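Local structure of ferredoxin--NADP reductase, apicoplast (Plasmodium falciparum, 3JQQ) at residues V259-L271 / K287-S299. The protein transfers electrons between ferredoxin and NADP(H) in the apicoplast through a bound FAD and may serve the last step of isoprenoid precursor synthesis. The protein carries 1 engineered substitution. Sequence-based numbering, arbitrary orientation.
Sequences VQDEIYKRKTEFL and KSIRYKVMDILKS. With A2P (adenosine-2'-5'-diphosphate), chain J; A2P (adenosine-2'-5'-diphosphate), chain H.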
ATOM      1  N   VAL B 259      -7.747  -6.669  12.073  1.00 25.21           N
ATOM      2  CA  VAL B 259      -9.205  -6.612  12.111  1.00 25.47           C
ATOM      3  C   VAL B 259      -9.880  -7.928  11.702  1.00 26.14           C
ATOM      4  O   VAL B 259     -10.910  -8.297  12.273  1.00 26.28           O
ATOM      5  CB  VAL B 259      -9.772  -5.408  11.306  1.00 25.34           C
ATOM      6  CG1 VAL B 259      -9.644  -5.640   9.810  1.00 24.89           C
ATOM      7  CG2 VAL B 259     -11.221  -5.143  11.691  1.00 25.11           C
ATOM      8  N   GLN B 260      -9.299  -8.639  10.735  1.00 26.87           N
ATOM      9  CA  GLN B 260      -9.839  -9.933  10.321  1.00 27.77           C
ATOM     10  C   GLN B 260      -9.732 -10.973  11.428  1.00 28.48           C
ATOM     11  O   GLN B 260     -10.571 -11.865  11.533  1.00 28.52           O
ATOM     12  CB  GLN B 260      -9.120 -10.480   9.083  1.00 27.65           C
ATOM     13  CG  GLN B 260      -8.572  -9.436   8.143  1.00 27.98           C
ATOM     14  CD  GLN B 260      -7.210  -8.942   8.572  1.00 27.76           C
ATOM     15  OE1 GLN B 260      -6.200  -9.624   8.391  1.00 27.83           O
ATOM     16  NE2 GLN B 260      -7.176  -7.750   9.137  1.00 27.48           N
ATOM     17  N   ASP B 261      -8.681 -10.874  12.230  1.00 29.62           N
ATOM     18  CA  ASP B 261      -8.423 -11.850  13.281  1.00 30.84           C
ATOM     19  C   ASP B 261      -9.440 -11.687  14.403  1.00 31.96           C
ATOM     20  O   ASP B 261      -9.886 -12.665  15.006  1.00 32.00           O
ATOM     21  CB  ASP B 261      -6.999 -11.696  13.820  1.00 30.66           C
ATOM     22  CG  ASP B 261      -5.941 -11.943  12.757  1.00 30.44           C
ATOM     23  OD1 ASP B 261      -5.063 -11.075  12.576  1.00 30.09           O
ATOM     24  OD2 ASP B 261      -5.991 -12.997  12.103  1.00 30.06           O
ATOM     25  N   GLU B 262      -9.796 -10.436  14.672  1.00 33.47           N
ATOM     26  CA  GLU B 262     -10.833 -10.114  15.637  1.00 34.98           C
ATOM     27  C   GLU B 262     -12.135 -10.736  15.160  1.00 35.85           C
ATOM     28  O   GLU B 262     -12.869 -11.359  15.934  1.00 35.96           O
ATOM     29  CB  GLU B 262     -10.999  -8.597  15.727  1.00 35.03           C
ATOM     30  CG  GLU B 262     -11.088  -8.055  17.141  1.00 36.03           C
ATOM     31  CD  GLU B 262     -12.125  -8.771  17.984  1.00 37.15           C
ATOM     32  OE1 GLU B 262     -11.771  -9.249  19.082  1.00 37.62           O
ATOM     33  OE2 GLU B 262     -13.291  -8.858  17.543  1.00 37.70           O
ATOM     34  N   ILE B 263     -12.408 -10.563  13.872  1.00 37.09           N
ATOM     35  CA  ILE B 263     -13.601 -11.116  13.256  1.00 38.30           C
ATOM     36  C   ILE B 263     -13.574 -12.637  13.281  1.00 39.30           C
ATOM     37  O   ILE B 263     -14.597 -13.277  13.542  1.00 39.36           O
ATOM     38  CB  ILE B 263     -13.775 -10.593  11.821  1.00 38.16           C
ATOM     39  CG1 ILE B 263     -14.009  -9.084  11.832  1.00 38.10           C
ATOM     40  CG2 ILE B 263     -14.929 -11.306  11.134  1.00 38.11           C
ATOM     41  CD1 ILE B 263     -14.082  -8.461  10.453  1.00 37.70           C
ATOM     42  N   TYR B 264     -12.407 -13.223  13.025  1.00 40.60           N
ATOM     43  CA  TYR B 264     -12.279 -14.682  13.091  1.00 41.90           C
ATOM     44  C   TYR B 264     -12.427 -15.175  14.526  1.00 42.70           C
ATOM     45  O   TYR B 264     -12.885 -16.291  14.763  1.00 42.76           O
ATOM     46  CB  TYR B 264     -10.948 -15.156  12.493  1.00 41.91           C
ATOM     47  CG  TYR B 264     -10.902 -16.661  12.286  1.00 42.46           C
ATOM     48  CD1 TYR B 264     -11.375 -17.228  11.107  1.00 42.93           C
ATOM     49  CD2 TYR B 264     -10.398 -17.509  13.265  1.00 42.73           C
ATOM     50  CE1 TYR B 264     -11.343 -18.601  10.911  1.00 43.23           C
ATOM     51  CE2 TYR B 264     -10.361 -18.880  13.075  1.00 43.13           C
ATOM     52  CZ  TYR B 264     -10.835 -19.420  11.896  1.00 43.36           C
ATOM     53  OH  TYR B 264     -10.799 -20.784  11.703  1.00 43.85           O
ATOM     54  N   LYS B 265     -12.038 -14.333  15.480  1.00 43.80           N
ATOM     55  CA  LYS B 265     -12.191 -14.652  16.890  1.00 44.96           C
ATOM     56  C   LYS B 265     -13.666 -14.830  17.233  1.00 45.78           C
ATOM     57  O   LYS B 265     -14.032 -15.727  17.991  1.00 45.93           O
ATOM     58  CB  LYS B 265     -11.590 -13.540  17.749  1.00 44.90           C
ATOM     59  CG  LYS B 265     -11.322 -13.932  19.195  1.00 45.11           C
ATOM     60  CD  LYS B 265     -10.908 -12.720  20.016  1.00 45.24           C
ATOM     61  CE  LYS B 265     -10.100 -13.124  21.241  1.00 45.67           C
ATOM     62  NZ  LYS B 265     -10.844 -14.069  22.123  1.00 45.84           N
ATOM     63  N   ARG B 266     -14.513 -13.979  16.664  1.00 46.83           N
ATOM     64  CA  ARG B 266     -15.955 -14.125  16.824  1.00 47.87           C
ATOM     65  C   ARG B 266     -16.647 -14.384  15.488  1.00 48.40           C
ATOM     66  O   ARG B 266     -17.522 -13.623  15.076  1.00 48.45           O
ATOM     67  CB  ARG B 266     -16.578 -12.918  17.526  1.00 47.94           C
ATOM     68  CG  ARG B 266     -15.885 -11.584  17.285  1.00 48.57           C
ATOM     69  CD  ARG B 266     -16.626 -10.475  18.026  1.00 49.68           C
ATOM     70  NE  ARG B 266     -15.737  -9.432  18.532  1.00 50.47           N
ATOM     71  CZ  ARG B 266     -16.048  -8.612  19.532  1.00 50.95           C
ATOM     72  NH1 ARG B 266     -17.225  -8.717  20.135  1.00 51.06           N
ATOM     73  NH2 ARG B 266     -15.183  -7.691  19.934  1.00 51.13           N
ATOM     74  N   LYS B 267     -16.261 -15.470  14.825  1.00 49.12           N
ATOM     75  CA  LYS B 267     -16.780 -15.762  13.490  1.00 49.85           C
ATOM     76  C   LYS B 267     -18.237 -16.231  13.467  1.00 50.27           C
ATOM     77  O   LYS B 267     -18.961 -15.945  12.513  1.00 50.32           O
ATOM     78  CB  LYS B 267     -15.872 -16.747  12.740  1.00 49.87           C
ATOM     79  CG  LYS B 267     -15.858 -18.167  13.280  1.00 50.11           C
ATOM     80  CD  LYS B 267     -15.002 -19.062  12.391  1.00 50.37           C
ATOM     81  CE  LYS B 267     -15.028 -20.510  12.853  1.00 50.58           C
ATOM     82  NZ  LYS B 267     -14.388 -20.684  14.187  1.00 50.78           N
ATOM     83  N   THR B 268     -18.672 -16.939  14.506  1.00 50.80           N
ATOM     84  CA  THR B 268     -20.057 -17.416  14.560  1.00 51.28           C
ATOM     85  C   THR B 268     -21.057 -16.266  14.672  1.00 51.49           C
ATOM     86  O   THR B 268     -22.105 -16.277  14.023  1.00 51.55           O
ATOM     87  CB  THR B 268     -20.286 -18.429  15.706  1.00 51.33           C
ATOM     88  OG1 THR B 268     -19.599 -17.990  16.884  1.00 51.52           O
ATOM     89  CG2 THR B 268     -19.773 -19.807  15.313  1.00 51.27           C
ATOM     90  N   GLU B 269     -20.726 -15.273  15.493  1.00 51.70           N
ATOM     91  CA  GLU B 269     -21.570 -14.091  15.652  1.00 51.87           C
ATOM     92  C   GLU B 269     -21.586 -13.238  14.383  1.00 51.80           C
ATOM     93  O   GLU B 269     -22.618 -12.676  14.013  1.00 51.78           O
ATOM     94  CB  GLU B 269     -21.108 -13.258  16.851  1.00 51.98           C
ATOM     95  CG  GLU B 269     -21.580 -13.789  18.199  1.00 52.45           C
ATOM     96  CD  GLU B 269     -20.949 -15.113  18.580  1.00 52.96           C
ATOM     97  OE1 GLU B 269     -19.832 -15.405  18.099  1.00 53.24           O
ATOM     98  OE2 GLU B 269     -21.570 -15.864  19.361  1.00 53.09           O
ATOM     99  N   PHE B 270     -20.435 -13.144  13.725  1.00 51.68           N
ATOM    100  CA  PHE B 270     -20.327 -12.445  12.442  1.00 51.58           C
ATOM    101  C   PHE B 270     -21.180 -13.173  11.408  1.00 51.62           C
ATOM    102  O   PHE B 270     -21.919 -12.551  10.644  1.00 51.56           O
ATOM    103  CB  PHE B 270     -18.863 -12.385  11.999  1.00 51.52           C
ATOM    104  CG  PHE B 270     -18.656 -11.808  10.624  1.00 51.23           C
ATOM    105  CD1 PHE B 270     -18.611 -10.438  10.429  1.00 51.04           C
ATOM    106  CD2 PHE B 270     -18.485 -12.640   9.530  1.00 50.98           C
ATOM    107  CE1 PHE B 270     -18.413  -9.909   9.166  1.00 51.03           C
ATOM    108  CE2 PHE B 270     -18.286 -12.117   8.265  1.00 50.93           C
ATOM    109  CZ  PHE B 270     -18.249 -10.751   8.083  1.00 50.99           C
ATOM    110  N   LEU B 271     -21.076 -14.503  11.407  1.00 51.69           N
ATOM    111  CA  LEU B 271     -21.913 -15.343  10.557  1.00 51.81           C
ATOM    112  C   LEU B 271     -23.394 -15.102  10.827  1.00 51.89           C
ATOM    113  O   LEU B 271     -24.185 -14.950   9.896  1.00 51.91           O
ATOM    114  CB  LEU B 271     -21.577 -16.822  10.772  1.00 51.81           C
ATOM    115  CG  LEU B 271     -20.612 -17.470   9.778  1.00 51.79           C
ATOM    116  CD1 LEU B 271     -19.928 -18.685  10.391  1.00 51.81           C
ATOM    117  CD2 LEU B 271     -21.338 -17.841   8.491  1.00 51.76           C
ATOM    118  N   LYS B 287      -5.854  -4.919   1.399  1.00 29.10           N
ATOM    119  CA  LYS B 287      -6.279  -6.049   0.574  1.00 29.94           C
ATOM    120  C   LYS B 287      -6.426  -7.368   1.341  1.00 30.47           C
ATOM    121  O   LYS B 287      -7.306  -8.172   1.035  1.00 30.41           O
ATOM    122  CB  LYS B 287      -5.319  -6.238  -0.604  1.00 30.01           C
ATOM    123  CG  LYS B 287      -3.882  -6.514  -0.195  1.00 30.60           C
ATOM    124  CD  LYS B 287      -2.988  -6.704  -1.411  1.00 31.57           C
ATOM    125  CE  LYS B 287      -2.991  -5.468  -2.296  1.00 31.88           C
ATOM    126  NZ  LYS B 287      -2.121  -5.642  -3.492  1.00 32.09           N
ATOM    127  N   SER B 288      -5.563  -7.589   2.329  1.00 31.32           N
ATOM    128  CA  SER B 288      -5.541  -8.851   3.058  1.00 32.37           C
ATOM    129  C   SER B 288      -6.846  -9.145   3.799  1.00 33.23           C
ATOM    130  O   SER B 288      -7.303 -10.287   3.807  1.00 33.27           O
ATOM    131  CB  SER B 288      -4.366  -8.880   4.039  1.00 32.22           C
ATOM    132  OG  SER B 288      -3.131  -8.741   3.359  1.00 32.51           O
ATOM    133  N   ILE B 289      -7.452  -8.136   4.418  1.00 34.50           N
ATOM    134  CA  ILE B 289      -8.711  -8.371   5.117  1.00 35.75           C
ATOM    135  C   ILE B 289      -9.598  -9.372   4.378  1.00 37.03           C
ATOM    136  O   ILE B 289     -10.170 -10.281   4.981  1.00 37.05           O
ATOM    137  CB  ILE B 289      -9.497  -7.056   5.291  1.00 35.53           C
ATOM    138  CG1 ILE B 289      -8.707  -6.077   6.153  1.00 35.09           C
ATOM    139  CG2 ILE B 289     -10.870  -7.326   5.885  1.00 35.39           C
ATOM    140  CD1 ILE B 289      -9.198  -4.650   6.055  1.00 34.10           C
ATOM    141  N   ARG B 290      -9.692  -9.194   3.065  1.00 38.71           N
ATOM    142  CA  ARG B 290     -10.634  -9.931   2.221  1.00 40.47           C
ATOM    143  C   ARG B 290     -10.739 -11.436   2.475  1.00 41.37           C
ATOM    144  O   ARG B 290     -11.824 -11.953   2.740  1.00 41.45           O
ATOM    145  CB  ARG B 290     -10.312  -9.691   0.743  1.00 40.58           C
ATOM    146  CG  ARG B 290     -11.348 -10.252  -0.218  1.00 41.73           C
ATOM    147  CD  ARG B 290     -10.782 -10.382  -1.624  1.00 43.73           C
ATOM    148  NE  ARG B 290     -11.831 -10.565  -2.623  1.00 45.33           N
ATOM    149  CZ  ARG B 290     -11.623 -11.041  -3.847  1.00 46.24           C
ATOM    150  NH1 ARG B 290     -10.402 -11.394  -4.227  1.00 46.58           N
ATOM    151  NH2 ARG B 290     -12.639 -11.170  -4.690  1.00 46.67           N
ATOM    152  N   TYR B 291      -9.617 -12.140   2.382  1.00 42.62           N
ATOM    153  CA  TYR B 291      -9.657 -13.600   2.323  1.00 43.92           C
ATOM    154  C   TYR B 291     -10.043 -14.279   3.637  1.00 44.58           C
ATOM    155  O   TYR B 291     -10.787 -15.261   3.636  1.00 44.60           O
ATOM    156  CB  TYR B 291      -8.343 -14.154   1.762  1.00 44.06           C
ATOM    157  CG  TYR B 291      -8.100 -13.723   0.333  1.00 44.84           C
ATOM    158  CD1 TYR B 291      -7.356 -12.585   0.047  1.00 45.63           C
ATOM    159  CD2 TYR B 291      -8.637 -14.438  -0.731  1.00 45.69           C
ATOM    160  CE1 TYR B 291      -7.139 -12.180  -1.259  1.00 46.27           C
ATOM    161  CE2 TYR B 291      -8.426 -14.041  -2.041  1.00 46.34           C
ATOM    162  CZ  TYR B 291      -7.677 -12.910  -2.299  1.00 46.59           C
ATOM    163  OH  TYR B 291      -7.462 -12.509  -3.599  1.00 46.86           O
ATOM    164  N   LYS B 292      -9.555 -13.747   4.751  1.00 45.50           N
ATOM    165  CA  LYS B 292      -9.890 -14.296   6.059  1.00 46.44           C
ATOM    166  C   LYS B 292     -11.389 -14.169   6.329  1.00 47.24           C
ATOM    167  O   LYS B 292     -12.025 -15.113   6.799  1.00 47.31           O
ATOM    168  CB  LYS B 292      -9.083 -13.594   7.153  1.00 46.36           C
ATOM    169  CG  LYS B 292      -8.777 -14.467   8.359  1.00 46.25           C
ATOM    170  CD  LYS B 292      -7.520 -13.991   9.067  1.00 46.01           C
ATOM    171  CE  LYS B 292      -6.912 -15.090   9.922  1.00 45.89           C
ATOM    172  NZ  LYS B 292      -5.572 -14.705  10.452  1.00 45.49           N
ATOM    173  N   VAL B 293     -11.949 -13.004   6.023  1.00 48.33           N
ATOM    174  CA  VAL B 293     -13.373 -12.763   6.231  1.00 49.44           C
ATOM    175  C   VAL B 293     -14.229 -13.593   5.279  1.00 50.39           C
ATOM    176  O   VAL B 293     -15.251 -14.153   5.678  1.00 50.41           O
ATOM    177  CB  VAL B 293     -13.731 -11.272   6.063  1.00 49.36           C
ATOM    178  CG1 VAL B 293     -15.240 -11.090   5.984  1.00 49.32           C
ATOM    179  CG2 VAL B 293     -13.146 -10.450   7.202  1.00 49.28           C
ATOM    180  N   MET B 294     -13.813 -13.657   4.033  1.00 51.66           N
ATOM    181  CA  MET B 294     -14.538 -14.376   3.006  1.00 53.01           C
ATOM    182  C   MET B 294     -14.641 -15.854   3.273  1.00 53.89           C
ATOM    183  O   MET B 294     -15.651 -16.424   3.038  1.00 53.98           O
ATOM    184  CB  MET B 294     -13.926 -14.130   1.640  1.00 53.01           C
ATOM    185  CG  MET B 294     -14.164 -12.737   1.150  1.00 53.37           C
ATOM    186  SD  MET B 294     -15.894 -12.353   1.022  1.00 54.18           S
ATOM    187  CE  MET B 294     -16.199 -12.687  -0.690  1.00 54.07           C
ATOM    188  N   ASP B 295     -13.583 -16.435   3.794  1.00 55.07           N
ATOM    189  CA  ASP B 295     -13.523 -17.841   4.073  1.00 56.20           C
ATOM    190  C   ASP B 295     -14.537 -18.297   5.070  1.00 56.90           C
ATOM    191  O   ASP B 295     -15.148 -19.305   4.908  1.00 57.02           O
ATOM    192  CB  ASP B 295     -12.129 -18.226   4.527  1.00 56.23           C
ATOM    193  CG  ASP B 295     -11.294 -18.734   3.393  1.00 56.56           C
ATOM    194  OD1 ASP B 295     -11.714 -19.733   2.776  1.00 56.89           O
ATOM    195  OD2 ASP B 295     -10.219 -18.147   3.098  1.00 56.78           O
ATOM    196  N   ILE B 296     -14.735 -17.538   6.107  1.00 57.75           N
ATOM    197  CA  ILE B 296     -15.720 -17.876   7.123  1.00 58.55           C
ATOM    198  C   ILE B 296     -17.103 -17.888   6.485  1.00 59.11           C
ATOM    199  O   ILE B 296     -17.918 -18.770   6.755  1.00 59.17           O
ATOM    200  CB  ILE B 296     -15.705 -16.868   8.285  1.00 58.52           C
ATOM    201  CG1 ILE B 296     -14.310 -16.795   8.910  1.00 58.51           C
ATOM    202  CG2 ILE B 296     -16.743 -17.246   9.331  1.00 58.49           C
ATOM    203  CD1 ILE B 296     -14.208 -15.823  10.065  1.00 58.54           C
ATOM    204  N   LEU B 297     -17.354 -16.903   5.629  1.00 59.84           N
ATOM    205  CA  LEU B 297     -18.610 -16.819   4.897  1.00 60.55           C
ATOM    206  C   LEU B 297     -18.762 -18.009   3.956  1.00 61.03           C
ATOM    207  O   LEU B 297     -19.849 -18.567   3.811  1.00 61.10           O
ATOM    208  CB  LEU B 297     -18.686 -15.511   4.109  1.00 60.53           C
ATOM    209  CG  LEU B 297     -18.606 -14.220   4.927  1.00 60.54           C
ATOM    210  CD1 LEU B 297     -18.612 -13.003   4.015  1.00 60.49           C
ATOM    211  CD2 LEU B 297     -19.748 -14.148   5.930  1.00 60.54           C
ATOM    212  N   LYS B 298     -17.657 -18.395   3.329  1.00 61.59           N
ATOM    213  CA  LYS B 298     -17.641 -19.474   2.383  1.00 62.13           C
ATOM    214  C   LYS B 298     -18.004 -20.801   3.021  1.00 62.42           C
ATOM    215  O   LYS B 298     -18.746 -21.566   2.451  1.00 62.49           O
ATOM    216  CB  LYS B 298     -16.291 -19.560   1.682  1.00 62.15           C
ATOM    217  CG  LYS B 298     -16.177 -18.805   0.365  1.00 62.33           C
ATOM    218  CD  LYS B 298     -14.982 -19.290  -0.484  1.00 62.63           C
ATOM    219  CE  LYS B 298     -15.248 -19.162  -2.005  1.00 62.76           C
ATOM    220  NZ  LYS B 298     -14.360 -20.021  -2.870  1.00 62.85           N
ATOM    221  N   SER B 299     -17.502 -21.055   4.217  1.00 62.71           N
ATOM    222  CA  SER B 299     -17.798 -22.289   4.935  1.00 62.93           C
ATOM    223  C   SER B 299     -18.539 -22.009   6.245  1.00 62.99           C
ATOM    224  O   SER B 299     -19.696 -21.590   6.237  1.00 63.01           O
ATOM    225  CB  SER B 299     -16.515 -23.073   5.222  1.00 62.98           C
ATOM    226  OG  SER B 299     -15.614 -22.305   6.001  1.00 63.05           O
TER
HETATM  227  P1  A2P J 416       0.263  -1.717  11.609  1.00 20.52           P
HETATM  228  O1P A2P J 416       0.789  -3.111  11.846  1.00 20.75           O
HETATM  229  O2P A2P J 416       0.649  -1.135  10.270  1.00 20.83           O
HETATM  230  O3P A2P J 416       0.447  -0.780  12.779  1.00 20.93           O
HETATM  231  P2  A2P J 416      -2.467   2.462   7.809  1.00 24.29           P
HETATM  232  O4P A2P J 416      -3.736   2.828   7.079  1.00 24.71           O
HETATM  233  O5P A2P J 416      -1.354   1.955   6.919  1.00 24.42           O
HETATM  234  O6P A2P J 416      -2.038   3.476   8.842  1.00 24.38           O
HETATM  235  O5' A2P J 416      -2.880   1.172   8.679  1.00 23.46           O
HETATM  236  C5' A2P J 416      -4.164   1.107   9.296  1.00 21.96           C
HETATM  237  C4' A2P J 416      -4.203  -0.075  10.255  1.00 21.13           C
HETATM  238  O4' A2P J 416      -4.239  -1.300   9.515  1.00 20.79           O
HETATM  239  C3' A2P J 416      -2.958  -0.126  11.129  1.00 20.57           C
HETATM  240  O3' A2P J 416      -3.354  -0.470  12.460  1.00 20.74           O
HETATM  241  C2' A2P J 416      -2.129  -1.253  10.549  1.00 20.30           C
HETATM  242  O2' A2P J 416      -1.335  -1.909  11.533  1.00 20.19           O
HETATM  243  C1' A2P J 416      -3.247  -2.165  10.075  1.00 20.25           C
HETATM  244  N9  A2P J 416      -2.754  -3.236   9.173  1.00 19.64           N
HETATM  245  C8  A2P J 416      -1.507  -3.358   8.677  1.00 19.42           C
HETATM  246  N7  A2P J 416      -1.397  -4.471   7.906  1.00 18.87           N
HETATM  247  C5  A2P J 416      -2.597  -5.086   7.915  1.00 19.12           C
HETATM  248  C6  A2P J 416      -3.182  -6.308   7.313  1.00 19.09           C
HETATM  249  N6  A2P J 416      -2.444  -7.122   6.523  1.00 18.95           N
HETATM  250  N1  A2P J 416      -4.480  -6.586   7.576  1.00 19.26           N
HETATM  251  C2  A2P J 416      -5.231  -5.788   8.355  1.00 18.98           C
HETATM  252  N3  A2P J 416      -4.765  -4.667   8.932  1.00 19.43           N
HETATM  253  C4  A2P J 416      -3.483  -4.271   8.755  1.00 19.21           C
HETATM  254  P1  A2P H 416      -1.442 -11.375   3.085  1.00 19.04           P
HETATM  255  O1P A2P H 416      -2.137 -11.246   4.416  1.00 19.90           O
HETATM  256  O2P A2P H 416      -1.666 -10.205   2.158  1.00 19.79           O
HETATM  257  O3P A2P H 416      -1.606 -12.722   2.424  1.00 19.56           O
HETATM  258  P2  A2P H 416       1.678  -8.203  -1.321  1.00 23.47           P
HETATM  259  O4P A2P H 416       0.426  -7.406  -1.059  1.00 23.68           O
HETATM  260  O5P A2P H 416       1.500  -9.325  -2.316  1.00 23.31           O
HETATM  261  O6P A2P H 416       2.915  -7.371  -1.557  1.00 23.97           O
HETATM  262  O5' A2P H 416       1.967  -8.956   0.075  1.00 21.71           O
HETATM  263  C5' A2P H 416       3.140  -9.753   0.220  1.00 20.54           C
HETATM  264  C4' A2P H 416       3.140 -10.451   1.574  1.00 19.69           C
HETATM  265  O4' A2P H 416       3.116  -9.481   2.633  1.00 19.32           O
HETATM  266  C3' A2P H 416       1.898 -11.320   1.745  1.00 19.20           C
HETATM  267  O3' A2P H 416       2.265 -12.536   2.400  1.00 19.17           O
HETATM  268  C2' A2P H 416       1.018 -10.509   2.670  1.00 18.79           C
HETATM  269  O2' A2P H 416       0.128 -11.310   3.444  1.00 19.06           O
HETATM  270  C1' A2P H 416       2.090  -9.891   3.544  1.00 18.76           C
HETATM  271  N9  A2P H 416       1.536  -8.844   4.436  1.00 18.60           N
HETATM  272  C8  A2P H 416       0.287  -8.332   4.396  1.00 18.24           C
HETATM  273  N7  A2P H 416       0.107  -7.415   5.380  1.00 17.92           N
HETATM  274  C5  A2P H 416       1.259  -7.347   6.070  1.00 18.57           C
HETATM  275  C6  A2P H 416       1.763  -6.582   7.235  1.00 18.64           C
HETATM  276  N6  A2P H 416       0.975  -5.685   7.872  1.00 18.58           N
HETATM  277  N1  A2P H 416       3.034  -6.810   7.642  1.00 19.23           N
HETATM  278  C2  A2P H 416       3.831  -7.701   7.019  1.00 18.43           C
HETATM  279  N3  A2P H 416       3.441  -8.422   5.964  1.00 18.42           N
HETATM  280  C4  A2P H 416       2.194  -8.292   5.453  1.00 18.38           C
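In the NADP-binding Rossmann-like domain of this reductase, helices 259-265 and 289-298 pack nearly parallel, axes 9.1 Å apart at 16°, against the parallel sheet. Ile-296 of helix 289-298 enters, as a knob, a hole shared by Ile-263 and Tyr-264 of helix 259-265 and Lys-267 and Leu-271 of the next helix. A branched isoleucine suits this place: with CG1 anti to its carbonyl carbon (chi1 -57°) and the chain extended, Ile-296 CD1 reaches Tyr-264 CD1 at 3.3 Å, while Ile-296 CG2 meets Leu-271 CD1 at 3.7 Å. Helix 267-271 crosses helix 289-298 at -70°, bringing in Phe-270. Phe-270 CZ meets Val-293 CG1 (3.7 Å) and Phe-270 CE2 meets Leu-297 CD2 (3.4 Å), the side chains crossing at about a right angle; Ile-263 CG2 lies over one ring face, and the ring also touches Leu-281 of strand 280-285. Nearer the nucleotide, Val-259 CG1 rests 3.8 Å from Ile-289 CG1, and Gln-260 CG lies 3.2 Å from Ile-289 CA; Gln-260 and Ser-288 belong to the adenosine-2'-5'-diphosphate pocket. Beside the second subunit, whose Thr-255 O also accepts from Lys-292 NZ, the extended lysine ends in a salt bridge, Lys-292 NZ to Asp-261 OD2, its modelled 2.4 Å doubtfully short.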